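Local structure of TetR-family transcriptional regulator (Pectobacterium atrosepticum, 2HYT) at residues Arg92-Leu97 against Ala184-Leu189. The protein probably binds DNA through a helix-turn-helix motif and regulates transcription. Sequence-based numbering, arbitrary orientation.
Sequences RCRAYL and ALELLL. With EDO (1,2-ethanediol), chain B.
Helical segments 92-97 and 184-189, which meet through C93, R94 and L97 on one side and L185, E186 and L189 on the other, run roughly antiparallel, their axes approaching to 11.0 Å at an angle of 149°, with R94 and L185 nearest in backbone register. L185 supplies the apolar centre. Its CD2 methyl touches C93 CB at 3.9 Å and L97 CD1 at 4.0 Å. One turn further on, L189 CD1 approaches the same C93 CB from 4.2 Å, leaving this carbon in touch with methyls of two leucines. Helices 85-98 and 174-190 thereby pack together within the all-helical C-terminal domain of a TetR-type regulator, while L156 of the second subunit packs on L185. Beside the apolar patch, R94 and E186 form a salt bridge. R94 NH1 donates to the syn lone pair of E186 OE2 at 2.9 Å, with the acceptor 16° out of the guanidinium plane and the two flat groups turned 41° apart. R94 CD also lies 3.5 Å from E186 OE2. E186 OE1 also forms a salt bridge with R90 NE, so two arginines share one acid, which may offset their mutual repulsion. On the same helix as R94, R92 NE gives a fairly straight bond to O1 of a 1,2-ethanediol, probably from the crystallisation liquor, at 2.9 Å, and the diol's C2 sits 3.5 Å from Y96 CD2.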
loop_
_atom_site.group_PDB
_atom_site.type_symbol
_atom_site.label_atom_id
_atom_site.label_comp_id
_atom_site.label_asym_id
_atom_site.label_seq_id
_atom_site.Cartn_x
_atom_site.Cartn_y
_atom_site.Cartn_z
ATOM N N ARG A 92 -12.595 1.678 -15.386
ATOM C CA ARG A 92 -12.072 0.626 -14.528
ATOM C C ARG A 92 -11.385 1.229 -13.285
ATOM O O ARG A 92 -11.603 0.782 -12.129
ATOM C CB ARG A 92 -11.093 -0.216 -15.302
ATOM C CG ARG A 92 -10.427 -1.275 -14.503
ATOM C CD ARG A 92 -9.729 -2.248 -15.404
ATOM N NE ARG A 92 -8.696 -2.982 -14.685
ATOM C CZ ARG A 92 -8.052 -4.025 -15.180
ATOM N NH1 ARG A 92 -8.335 -4.495 -16.387
ATOM N NH2 ARG A 92 -7.113 -4.605 -14.428
ATOM N N CYS A 93 -10.546 2.234 -13.525
ATOM C CA CYS A 93 -9.889 2.913 -12.415
ATOM C C CYS A 93 -10.906 3.564 -11.460
ATOM O O CYS A 93 -10.801 3.408 -10.218
ATOM C CB CYS A 93 -8.869 3.939 -12.895
ATOM S SG CYS A 93 -7.442 3.265 -13.758
ATOM N N ARG A 94 -11.897 4.264 -12.005
ATOM C CA ARG A 94 -12.932 4.867 -11.153
ATOM C C ARG A 94 -13.720 3.804 -10.382
ATOM O O ARG A 94 -14.077 3.992 -9.225
ATOM C CB ARG A 94 -13.887 5.682 -11.988
ATOM C CG ARG A 94 -13.284 6.962 -12.513
ATOM C CD ARG A 94 -14.372 7.902 -13.080
ATOM N NE ARG A 94 -15.168 7.271 -14.142
ATOM C CZ ARG A 94 -14.955 7.413 -15.454
ATOM N NH1 ARG A 94 -13.971 8.167 -15.923
ATOM N NH2 ARG A 94 -15.755 6.788 -16.303
ATOM N N ALA A 95 -14.006 2.688 -11.049
ATOM C CA ALA A 95 -14.778 1.603 -10.434
ATOM C C ALA A 95 -14.076 1.012 -9.201
ATOM O O ALA A 95 -14.712 0.693 -8.182
ATOM C CB ALA A 95 -15.078 0.529 -11.468
ATOM N N TYR A 96 -12.746 0.946 -9.247
ATOM C CA TYR A 96 -11.965 0.517 -8.112
ATOM C C TYR A 96 -12.213 1.409 -6.883
ATOM O O TYR A 96 -12.370 0.923 -5.737
ATOM C CB TYR A 96 -10.481 0.479 -8.472
ATOM C CG TYR A 96 -9.656 -0.157 -7.416
ATOM C CD1 TYR A 96 -9.224 0.595 -6.308
ATOM C CD2 TYR A 96 -9.290 -1.501 -7.483
ATOM C CE1 TYR A 96 -8.464 -0.015 -5.301
ATOM C CE2 TYR A 96 -8.524 -2.089 -6.484
ATOM C CZ TYR A 96 -8.124 -1.326 -5.386
ATOM O OH TYR A 96 -7.349 -1.820 -4.350
ATOM N N LEU A 97 -12.234 2.712 -7.108
ATOM C CA LEU A 97 -12.548 3.650 -6.041
ATOM C C LEU A 97 -14.006 3.547 -5.590
ATOM O O LEU A 97 -14.292 3.614 -4.386
ATOM C CB LEU A 97 -12.259 5.078 -6.474
ATOM C CG LEU A 97 -10.812 5.395 -6.853
ATOM C CD1 LEU A 97 -10.635 6.912 -7.021
ATOM C CD2 LEU A 97 -9.817 4.853 -5.812
ATOM N N ALA A 184 -9.477 13.904 -8.534
ATOM C CA ALA A 184 -8.005 14.001 -8.472
ATOM C C ALA A 184 -7.390 12.938 -9.412
ATOM O O ALA A 184 -6.429 13.189 -10.129
ATOM C CB ALA A 184 -7.539 13.805 -7.046
ATOM N N LEU A 185 -7.956 11.737 -9.372
ATOM C CA LEU A 185 -7.482 10.643 -10.227
ATOM C C LEU A 185 -7.444 11.065 -11.703
ATOM O O LEU A 185 -6.492 10.758 -12.447
ATOM C CB LEU A 185 -8.379 9.435 -10.039
ATOM C CG LEU A 185 -8.120 8.238 -10.951
ATOM C CD1 LEU A 185 -6.751 7.597 -10.669
ATOM C CD2 LEU A 185 -9.261 7.218 -10.750
ATOM N N GLU A 186 -8.492 11.745 -12.137
ATOM C CA GLU A 186 -8.588 12.171 -13.531
ATOM C C GLU A 186 -7.404 13.061 -13.933
ATOM O O GLU A 186 -6.917 12.975 -15.051
ATOM C CB GLU A 186 -9.919 12.873 -13.827
ATOM C CG GLU A 186 -11.159 11.999 -13.661
ATOM C CD GLU A 186 -11.356 10.921 -14.729
ATOM O OE1 GLU A 186 -10.435 10.595 -15.526
ATOM O OE2 GLU A 186 -12.480 10.367 -14.736
ATOM N N LEU A 187 -6.920 13.917 -13.021
ATOM C CA LEU A 187 -5.748 14.736 -13.296
ATOM C C LEU A 187 -4.495 13.896 -13.431
ATOM O O LEU A 187 -3.630 14.164 -14.258
ATOM C CB LEU A 187 -5.506 15.750 -12.167
ATOM C CG LEU A 187 -6.565 16.812 -12.009
ATOM C CD1 LEU A 187 -6.119 17.632 -10.774
ATOM C CD2 LEU A 187 -6.690 17.687 -13.284
ATOM N N LEU A 188 -4.351 12.890 -12.583
ATOM C CA LEU A 188 -3.200 11.998 -12.755
ATOM C C LEU A 188 -3.250 11.207 -14.050
ATOM O O LEU A 188 -2.231 10.985 -14.718
ATOM C CB LEU A 188 -3.102 11.000 -11.628
ATOM C CG LEU A 188 -2.441 11.429 -10.334
ATOM C CD1 LEU A 188 -2.401 10.211 -9.455
ATOM C CD2 LEU A 188 -1.034 12.016 -10.563
ATOM N N LEU A 189 -4.427 10.748 -14.422
ATOM C CA LEU A 189 -4.513 9.867 -15.590
ATOM C C LEU A 189 -4.340 10.628 -16.886
ATOM O O LEU A 189 -3.861 10.091 -17.881
ATOM C CB LEU A 189 -5.851 9.126 -15.608
ATOM C CG LEU A 189 -6.105 8.180 -14.432
ATOM C CD1 LEU A 189 -7.410 7.437 -14.658
ATOM C CD2 LEU A 189 -4.942 7.177 -14.211
HETATM C C1 EDO B . -7.931 -1.485 -10.975
HETATM O O1 EDO B . -7.993 -2.561 -11.938
HETATM C C2 EDO B . -6.840 -1.827 -9.955
HETATM O O2 EDO B . -5.518 -1.733 -10.554
#